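Local coordinates for capsular polysaccharide export system protein KpsC (Thermosulfurimonas dismutans, PDB 6MGB), which probably transfers Kdo in beta-2,4 linkage from a CMP-activated donor, helping to build the glycolipid anchor of Gram-negative bacterial capsules, at residues Val11-Arg16 and Ala45-Gly50; Val199-Glu204 and Val223-Glu228. All coordinates share one frame; numbering follows the deposited sequence. Where two conformers were deposited one is given.

Interaction 1 of 2, residues Val11-Arg16 and Ala45-Gly50; sequences VGVFSR and AVAGWG
Val11 holds CG1 anti to its backbone N (chi1 175°), where it meets Ala47 CB at 3.8 Å. Val46, in the one of its two deposited conformers described here, likewise holds CG1 anti to N; Val46 CG1 lies at the edge of the Phe14 ring, in its plane, 3.6 Å from Phe14 CE2. The first contact lies within a parallel pair of strands, 11-13 and 45-49; Phe14 follows directly after the first strand. The pair belongs to the mixed sheet of this GT-B-type glycosyltransferase that begins with the N-terminal strands and also takes in 302-305 and 310-312. It is pinned at Gly12, which straddles Val46: Gly12 N donates to Ala45 O at 2.9 Å, and Gly12 O accepts from Ala47 N at 2.8 Å. The local strand directions diverge by 39°, and beyond Gly12 direct backbone bonding gives way to water. On one face of the sheet, Val11 CG1 and, more loosely, Val13 CG1 (4.2 Å) close around the small Ala47 CB, with Leu72 of strand 69-74 also against this alanine. The other face carries Val46. Ala58 of helix 53-65 touches both Phe14 and Val46, so the ring and the valine pack between sheet and helix. Strand 33-35 bonds to the backbone of 11-13 through Val34. Where the strands part, one water spans the gap, accepting from Phe14 N at 2.8 Å and donating to Ala47 O at 2.7 Å.

Interaction 2 of 2, residues Val199-Glu204 and Val223-Glu228; sequences VKVHPE and VKVIRE. With C5P (cytidine-5'-monophosphate), chain D.
Val199 and Lys200 pair in parallel with Val225 and Ile226, the backbones laced by Val199 N to Lys224 O (2.9 Å), Ile226 N to Val199 O (2.6 Å) and Val201 N to Ile226 O (3.0 Å). The Val199 and Val223 side chains cross obliquely, CG2 against CG1; past the strand end, Val201 CG2 reaches Val225 CG1 at 3.6 Å and sits over the centre of one face of the Arg227 guanidinium. On the sheet face away from Val199 and Val225, the Lys200 and Ile226 side chains cross at about a right angle, CD against CG2. Bends at chi2 (50°) and chi4 (52°) set Lys200 NZ to donate to Val201 O (2.9 Å). Lys200 NZ also donates to C5P N3, on the cytosine of the bound CMP, at 3.2 Å. The cytosine N4 makes a weak, bent bond to Lys200 O. Pro203 CD rests over the cytosine face, 3.4 Å from C5P C2. His202 works from both ring nitrogens: ND1 accepts from Glu204 N as a helix N-cap, while NE2 donates to C5P O2P at 3.0 Å. This strand-end nucleotide pocket suits a GT-B domain; Asp163, Ser247, Gln248 and Glu252 also hydrogen-bond the nucleotide. Strand 224-226 is outermost in the parallel sheet, 196-200 lies between it and 158-162, helix 203-206 starts at the nucleotide, and Leu235 of helix 232-236 packs on Lys200 and Ile226.

Overall arrangement
From the N terminus, strand 11-13 opens the chain's mixed sheet; the chain then passes through helices 17-21 and 25-29 and strand 33-35 before interaction 1 brings 45-49 in beside 11-13, opposite 33-35. That loop is complete well before residues 199-204, so the two contacts follow in series and neither nest nor cross. Interaction 2 closes a shorter loop in the six-stranded parallel sheet, adding edge strand 224-226 beside 196-200 in a beta-alpha-beta unit with helix 203-206 between them in the chain. Their centres lie 34 Å apart and they do not touch: the first ties strands far from the annotated sites, the second carries part of the CMP pocket, on its 199-204 side.

Interaction 1 of 2, residues Val11-Arg16 and Ala45-Gly50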
ATOM      1  N   VAL A  11      -2.165 -23.971  -6.221  1.00 34.96           N
ATOM      2  CA  VAL A  11      -2.619 -23.186  -5.078  1.00 37.65           C
ATOM      3  C   VAL A  11      -4.141 -23.193  -5.062  1.00 36.76           C
ATOM      4  O   VAL A  11      -4.783 -22.910  -6.081  1.00 36.70           O
ATOM      5  CB  VAL A  11      -2.081 -21.746  -5.142  1.00 33.75           C
ATOM      6  CG1 VAL A  11      -2.665 -20.895  -4.014  1.00 32.49           C
ATOM      7  CG2 VAL A  11      -0.560 -21.742  -5.083  1.00 37.52           C
ATOM      8  N   GLY A  12      -4.725 -23.504  -3.909  1.00 29.26           N
ATOM      9  CA  GLY A  12      -6.169 -23.517  -3.772  1.00 26.06           C
ATOM     10  C   GLY A  12      -6.712 -22.137  -3.437  1.00 30.53           C
ATOM     11  O   GLY A  12      -6.127 -21.395  -2.651  1.00 33.96           O
ATOM     12  N   VAL A  13      -7.843 -21.802  -4.057  1.00 34.78           N
ATOM     13  CA  VAL A  13      -8.579 -20.587  -3.739  1.00 34.09           C
ATOM     14  C   VAL A  13     -10.039 -20.962  -3.532  1.00 35.55           C
ATOM     15  O   VAL A  13     -10.526 -21.975  -4.037  1.00 33.58           O
ATOM     16  CB  VAL A  13      -8.448 -19.502  -4.834  1.00 32.64           C
ATOM     17  CG1 VAL A  13      -6.988 -19.113  -5.023  1.00 36.70           C
ATOM     18  CG2 VAL A  13      -9.055 -19.977  -6.148  1.00 37.83           C
ATOM     19  N   PHE A  14     -10.737 -20.125  -2.766  1.00 29.95           N
ATOM     20  CA  PHE A  14     -12.141 -20.348  -2.447  1.00 30.51           C
ATOM     21  C   PHE A  14     -13.016 -19.201  -2.935  1.00 34.74           C
ATOM     22  O   PHE A  14     -14.097 -18.964  -2.386  1.00 45.43           O
ATOM     23  CB  PHE A  14     -12.297 -20.574  -0.945  1.00 34.81           C
ATOM     24  CG  PHE A  14     -11.678 -21.857  -0.478  1.00 37.66           C
ATOM     25  CD1 PHE A  14     -12.452 -22.992  -0.310  1.00 48.95           C
ATOM     26  CD2 PHE A  14     -10.316 -21.939  -0.243  1.00 41.55           C
ATOM     27  CE1 PHE A  14     -11.883 -24.179   0.104  1.00 46.63           C
ATOM     28  CE2 PHE A  14      -9.740 -23.123   0.170  1.00 40.43           C
ATOM     29  CZ  PHE A  14     -10.525 -24.245   0.341  1.00 53.98           C
ATOM     30  N   SER A  15     -12.566 -18.493  -3.967  1.00 36.22           N
ATOM     31  CA  SER A  15     -13.339 -17.429  -4.587  1.00 38.25           C
ATOM     32  C   SER A  15     -12.910 -17.315  -6.040  1.00 45.23           C
ATOM     33  O   SER A  15     -11.718 -17.170  -6.324  1.00 38.20           O
ATOM     34  CB  SER A  15     -13.128 -16.095  -3.866  1.00 44.66           C
ATOM     35  OG  SER A  15     -13.626 -15.017  -4.638  1.00 44.37           O
ATOM     36  N   ARG A  16     -13.878 -17.394  -6.955  1.00 46.97           N
ATOM     37  CA  ARG A  16     -13.586 -17.176  -8.366  1.00 47.09           C
ATOM     38  C   ARG A  16     -13.336 -15.710  -8.690  1.00 42.58           C
ATOM     39  O   ARG A  16     -12.919 -15.404  -9.812  1.00 43.91           O
ATOM     40  CB  ARG A  16     -14.734 -17.699  -9.230  1.00 49.72           C
ATOM     41  CG  ARG A  16     -14.995 -19.188  -9.093  1.00 61.06           C
ATOM     42  CD  ARG A  16     -15.955 -19.671 -10.164  1.00 66.06           C
ATOM     43  NE  ARG A  16     -16.204 -21.107 -10.082  1.00 71.95           N
ATOM     44  CZ  ARG A  16     -15.360 -22.042 -10.508  1.00 61.10           C
ATOM     45  NH1 ARG A  16     -14.193 -21.702 -11.039  1.00 63.79           N
ATOM     46  NH2 ARG A  16     -15.679 -23.324 -10.394  1.00 68.34           N
ATOM     47  N   ALA A  45      -0.371 -24.760  -1.444  1.00 31.12           N
ATOM     48  CA  ALA A  45      -0.764 -23.629  -0.611  1.00 29.53           C
ATOM     49  C   ALA A  45      -2.238 -23.335  -0.865  1.00 32.38           C
ATOM     50  O   ALA A  45      -2.874 -23.920  -1.746  1.00 32.01           O
ATOM     51  CB  ALA A  45       0.066 -22.370  -0.886  1.00 32.79           C
ATOM     52  N   VAL A  46      -2.769 -22.427  -0.056  1.00 27.76           N
ATOM     53  CA  VAL A  46      -4.087 -21.834  -0.251  0.62 25.57           C
ATOM     54  C   VAL A  46      -3.907 -20.322  -0.222  1.00 29.14           C
ATOM     55  O   VAL A  46      -3.024 -19.804   0.469  1.00 28.94           O
ATOM     56  CB  VAL A  46      -5.091 -22.290   0.832  0.62 31.27           C
ATOM     57  CG1 VAL A  46      -6.466 -21.683   0.589  0.62 27.35           C
ATOM     58  CG2 VAL A  46      -5.181 -23.807   0.882  0.62 35.29           C
ATOM     59  N   ALA A  47      -4.753 -19.611  -0.961  1.00 27.68           N
ATOM     60  CA  ALA A  47      -4.625 -18.164  -1.068  1.00 25.58           C
ATOM     61  C   ALA A  47      -5.987 -17.503  -0.929  1.00 32.36           C
ATOM     62  O   ALA A  47      -7.023 -18.107  -1.219  1.00 27.00           O
ATOM     63  CB  ALA A  47      -3.987 -17.756  -2.403  1.00 25.69           C
ATOM     64  N   GLY A  48      -5.968 -16.246  -0.483  1.00 25.62           N
ATOM     65  CA  GLY A  48      -7.176 -15.455  -0.362  1.00 32.53           C
ATOM     66  C   GLY A  48      -6.853 -13.983  -0.501  1.00 30.61           C
ATOM     67  O   GLY A  48      -5.690 -13.573  -0.469  1.00 26.45           O
ATOM     68  N   TRP A  49      -7.910 -13.185  -0.649  1.00 28.73           N
ATOM     69  CA  TRP A  49      -7.794 -11.760  -0.944  1.00 28.42           C
ATOM     70  C   TRP A  49      -8.380 -10.962   0.213  1.00 31.53           C
ATOM     71  O   TRP A  49      -9.598 -10.958   0.416  1.00 27.25           O
ATOM     72  CB  TRP A  49      -8.508 -11.417  -2.250  1.00 37.46           C
ATOM     73  CG  TRP A  49      -8.195 -10.046  -2.754  1.00 30.32           C
ATOM     74  CD1 TRP A  49      -8.708  -8.867  -2.300  1.00 37.62           C
ATOM     75  CD2 TRP A  49      -7.295  -9.711  -3.816  1.00 24.80           C
ATOM     76  NE1 TRP A  49      -8.181  -7.816  -3.013  1.00 44.53           N
ATOM     77  CE2 TRP A  49      -7.311  -8.309  -3.950  1.00 30.72           C
ATOM     78  CE3 TRP A  49      -6.478 -10.461  -4.666  1.00 29.54           C
ATOM     79  CZ2 TRP A  49      -6.541  -7.642  -4.901  1.00 37.08           C
ATOM     80  CZ3 TRP A  49      -5.714  -9.796  -5.609  1.00 32.46           C
ATOM     81  CH2 TRP A  49      -5.751  -8.401  -5.719  1.00 40.24           C
ATOM     82  N   GLY A  50      -7.515 -10.280   0.959  1.00 33.14           N
ATOM     83  CA  GLY A  50      -7.987  -9.455   2.051  1.00 30.28           C
ATOM     84  C   GLY A  50      -8.611 -10.285   3.159  1.00 31.69           C
ATOM     85  O   GLY A  50      -8.192 -11.410   3.452  1.00 27.95           O
TER
HETATM   86  O   HOH W   1      -9.687 -17.753  -1.595  1.00 29.48           O

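Interaction 2 of 2, residues Val199-Glu204 and Val223-Glu228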
ATOM      1  N   VAL A 199      -7.547  18.590   4.216  1.00 30.62           N
ATOM      2  CA  VAL A 199      -7.890  17.175   4.283  1.00 26.26           C
ATOM      3  C   VAL A 199      -8.075  16.673   2.860  1.00 24.40           C
ATOM      4  O   VAL A 199      -8.870  17.236   2.098  1.00 31.79           O
ATOM      5  CB  VAL A 199      -9.166  16.936   5.113  1.00 30.61           C
ATOM      6  CG1 VAL A 199      -9.586  15.470   5.056  1.00 43.24           C
ATOM      7  CG2 VAL A 199      -8.960  17.376   6.552  1.00 30.57           C
ATOM      8  N   LYS A 200      -7.354  15.611   2.504  1.00 24.26           N
ATOM      9  CA  LYS A 200      -7.450  15.016   1.175  1.00 23.89           C
ATOM     10  C   LYS A 200      -8.344  13.784   1.261  1.00 24.35           C
ATOM     11  O   LYS A 200      -7.997  12.800   1.922  1.00 22.44           O
ATOM     12  CB  LYS A 200      -6.072  14.659   0.625  1.00 27.80           C
ATOM     13  CG  LYS A 200      -6.106  13.945  -0.726  1.00 34.98           C
ATOM     14  CD  LYS A 200      -6.991  14.680  -1.728  1.00 36.31           C
ATOM     15  CE  LYS A 200      -6.855  14.124  -3.135  1.00 51.27           C
ATOM     16  NZ  LYS A 200      -7.057  12.651  -3.189  1.00 37.15           N
ATOM     17  N   VAL A 201      -9.494  13.845   0.589  1.00 24.34           N
ATOM     18  CA  VAL A 201     -10.409  12.713   0.553  1.00 25.74           C
ATOM     19  C   VAL A 201      -9.859  11.635  -0.372  1.00 23.75           C
ATOM     20  O   VAL A 201      -9.212  11.920  -1.389  1.00 24.95           O
ATOM     21  CB  VAL A 201     -11.808  13.177   0.104  1.00 25.76           C
ATOM     22  CG1 VAL A 201     -12.749  11.994  -0.069  1.00 22.83           C
ATOM     23  CG2 VAL A 201     -12.383  14.169   1.109  1.00 25.11           C
ATOM     24  N   HIS A 202     -10.131  10.381  -0.020  1.00 22.44           N
ATOM     25  CA  HIS A 202      -9.606   9.252  -0.774  1.00 25.98           C
ATOM     26  C   HIS A 202     -10.301   9.161  -2.134  1.00 26.72           C
ATOM     27  O   HIS A 202     -11.506   9.408  -2.232  1.00 27.76           O
ATOM     28  CB  HIS A 202      -9.819   7.962   0.022  1.00 24.85           C
ATOM     29  CG  HIS A 202      -9.070   6.779  -0.510  1.00 26.39           C
ATOM     30  ND1 HIS A 202      -9.469   6.089  -1.634  1.00 27.95           N
ATOM     31  CD2 HIS A 202      -7.963   6.147  -0.054  1.00 25.81           C
ATOM     32  CE1 HIS A 202      -8.633   5.092  -1.856  1.00 27.54           C
ATOM     33  NE2 HIS A 202      -7.710   5.104  -0.911  1.00 30.91           N
ATOM     34  N   PRO A 203      -9.572   8.812  -3.202  1.00 28.88           N
ATOM     35  CA  PRO A 203     -10.213   8.784  -4.531  1.00 31.67           C
ATOM     36  C   PRO A 203     -11.417   7.863  -4.619  1.00 37.15           C
ATOM     37  O   PRO A 203     -12.386   8.196  -5.314  1.00 36.15           O
ATOM     38  CB  PRO A 203      -9.076   8.326  -5.460  1.00 35.58           C
ATOM     39  CG  PRO A 203      -8.022   7.757  -4.560  1.00 33.41           C
ATOM     40  CD  PRO A 203      -8.131   8.531  -3.291  1.00 27.13           C
ATOM     41  N   GLU A 204     -11.388   6.709  -3.948  1.00 27.83           N
ATOM     42  CA  GLU A 204     -12.544   5.817  -3.969  1.00 32.14           C
ATOM     43  C   GLU A 204     -13.758   6.463  -3.316  1.00 37.85           C
ATOM     44  O   GLU A 204     -14.899   6.111  -3.640  1.00 34.99           O
ATOM     45  CB  GLU A 204     -12.206   4.496  -3.277  1.00 34.66           C
ATOM     46  CG  GLU A 204     -11.258   3.612  -4.069  1.00 35.19           C
ATOM     47  CD  GLU A 204     -10.862   2.360  -3.311  1.00 49.90           C
ATOM     48  OE1 GLU A 204     -11.636   1.925  -2.434  1.00 59.37           O
ATOM     49  OE2 GLU A 204      -9.772   1.815  -3.589  1.00 45.14           O
ATOM     50  N   VAL A 223     -11.323  24.531   7.915  1.00 34.28           N
ATOM     51  CA  VAL A 223     -10.633  23.369   7.370  1.00 41.85           C
ATOM     52  C   VAL A 223     -11.064  23.172   5.924  1.00 30.57           C
ATOM     53  O   VAL A 223     -12.261  23.182   5.607  1.00 30.61           O
ATOM     54  CB  VAL A 223     -10.920  22.123   8.219  1.00 37.72           C
ATOM     55  CG1 VAL A 223     -10.250  20.893   7.614  1.00 34.49           C
ATOM     56  CG2 VAL A 223     -10.441  22.336   9.653  1.00 42.14           C
ATOM     57  N   LYS A 224     -10.088  22.986   5.041  1.00 26.33           N
ATOM     58  CA  LYS A 224     -10.333  22.856   3.609  1.00 30.19           C
ATOM     59  C   LYS A 224     -10.274  21.378   3.244  1.00 23.35           C
ATOM     60  O   LYS A 224      -9.207  20.757   3.301  1.00 30.41           O
ATOM     61  CB  LYS A 224      -9.315  23.679   2.824  1.00 34.49           C
ATOM     62  CG  LYS A 224      -9.354  25.157   3.197  1.00 46.26           C
ATOM     63  CD  LYS A 224      -8.180  25.935   2.636  1.00 54.96           C
ATOM     64  CE  LYS A 224      -8.227  27.393   3.071  1.00 59.96           C
ATOM     65  NZ  LYS A 224      -8.233  27.536   4.555  1.00 68.33           N
ATOM     66  N   VAL A 225     -11.423  20.818   2.881  1.00 27.36           N
ATOM     67  CA  VAL A 225     -11.546  19.407   2.539  1.00 32.90           C
ATOM     68  C   VAL A 225     -11.454  19.291   1.025  1.00 43.63           C
ATOM     69  O   VAL A 225     -12.287  19.846   0.297  1.00 29.42           O
ATOM     70  CB  VAL A 225     -12.860  18.814   3.070  1.00 36.88           C
ATOM     71  CG1 VAL A 225     -12.995  17.352   2.667  1.00 27.08           C
ATOM     72  CG2 VAL A 225     -12.922  18.952   4.582  1.00 40.40           C
ATOM     73  N   ILE A 226     -10.445  18.568   0.553  1.00 28.82           N
ATOM     74  CA  ILE A 226     -10.128  18.497  -0.868  1.00 28.20           C
ATOM     75  C   ILE A 226     -10.849  17.290  -1.454  1.00 32.82           C
ATOM     76  O   ILE A 226     -10.567  16.146  -1.086  1.00 30.19           O
ATOM     77  CB  ILE A 226      -8.615  18.411  -1.101  1.00 25.96           C
ATOM     78  CG1 ILE A 226      -7.910  19.613  -0.460  1.00 39.78           C
ATOM     79  CG2 ILE A 226      -8.307  18.339  -2.597  1.00 27.91           C
ATOM     80  CD1 ILE A 226      -6.397  19.528  -0.485  1.00 40.79           C
ATOM     81  N   ARG A 227     -11.780  17.545  -2.369  1.00 25.19           N
ATOM     82  CA  ARG A 227     -12.487  16.494  -3.086  1.00 28.05           C
ATOM     83  C   ARG A 227     -12.186  16.519  -4.578  1.00 33.20           C
ATOM     84  O   ARG A 227     -12.810  15.774  -5.343  1.00 32.32           O
ATOM     85  CB  ARG A 227     -13.992  16.615  -2.841  1.00 34.54           C
ATOM     86  CG  ARG A 227     -14.343  16.878  -1.385  1.00 40.34           C
ATOM     87  CD  ARG A 227     -15.839  16.835  -1.153  1.00 44.63           C
ATOM     88  NE  ARG A 227     -16.273  15.533  -0.649  1.00 58.69           N
ATOM     89  CZ  ARG A 227     -16.481  15.249   0.635  1.00 38.66           C
ATOM     90  NH1 ARG A 227     -16.871  14.032   0.984  1.00 49.95           N
ATOM     91  NH2 ARG A 227     -16.312  16.174   1.573  1.00 43.96           N
ATOM     92  N   GLU A 228     -11.258  17.368  -5.012  1.00 29.78           N
ATOM     93  CA  GLU A 228     -10.753  17.302  -6.372  1.00 39.15           C
ATOM     94  C   GLU A 228      -9.740  16.171  -6.488  1.00 40.29           C
ATOM     95  O   GLU A 228      -8.984  15.885  -5.554  1.00 32.37           O
ATOM     96  CB  GLU A 228     -10.110  18.626  -6.784  1.00 41.14           C
ATOM     97  CG  GLU A 228     -11.079  19.794  -6.833  1.00 53.82           C
ATOM     98  CD  GLU A 228     -10.460  21.052  -7.411  1.00 53.46           C
ATOM     99  OE1 GLU A 228     -10.464  22.093  -6.721  1.00 55.56           O
ATOM    100  OE2 GLU A 228      -9.966  20.997  -8.557  1.00 64.65           O
TER
HETATM  101  O3P C5P D 403      -3.612   3.020   1.413  1.00 28.48           O
HETATM  102  P   C5P D 403      -4.738   3.788   0.759  1.00 23.36           P
HETATM  103  O1P C5P D 403      -5.299   4.789   1.764  1.00 25.25           O
HETATM  104  O2P C5P D 403      -5.889   3.007   0.156  1.00 24.71           O
HETATM  105  O5' C5P D 403      -4.058   4.634  -0.404  1.00 28.26           O
HETATM  106  C5' C5P D 403      -3.818   4.074  -1.686  1.00 26.06           C
HETATM  107  C4' C5P D 403      -3.289   5.121  -2.632  1.00 25.17           C
HETATM  108  O4' C5P D 403      -4.368   6.024  -2.991  1.00 26.94           O
HETATM  109  C3' C5P D 403      -2.212   6.033  -2.060  1.00 27.41           C
HETATM  110  O3' C5P D 403      -0.916   5.467  -2.147  1.00 26.76           O
HETATM  111  C2' C5P D 403      -2.371   7.307  -2.881  1.00 27.54           C
HETATM  112  O2' C5P D 403      -1.721   7.193  -4.139  1.00 27.00           O
HETATM  113  C1' C5P D 403      -3.883   7.345  -3.106  1.00 29.63           C
HETATM  114  N1  C5P D 403      -4.573   8.185  -2.098  1.00 25.33           N
HETATM  115  C2  C5P D 403      -5.007   9.577  -2.440  1.00 31.77           C
HETATM  116  N3  C5P D 403      -5.708  10.420  -1.408  1.00 28.07           N
HETATM  117  C4  C5P D 403      -5.975   9.888  -0.075  1.00 24.42           C
HETATM  118  C5  C5P D 403      -5.544   8.503   0.264  1.00 23.07           C
HETATM  119  C6  C5P D 403      -4.843   7.661  -0.767  1.00 21.83           C
HETATM  120  O2  C5P D 403      -4.793  10.013  -3.518  1.00 29.72           O
HETATM  121  N4  C5P D 403      -6.652  10.706   0.927  1.00 27.17           N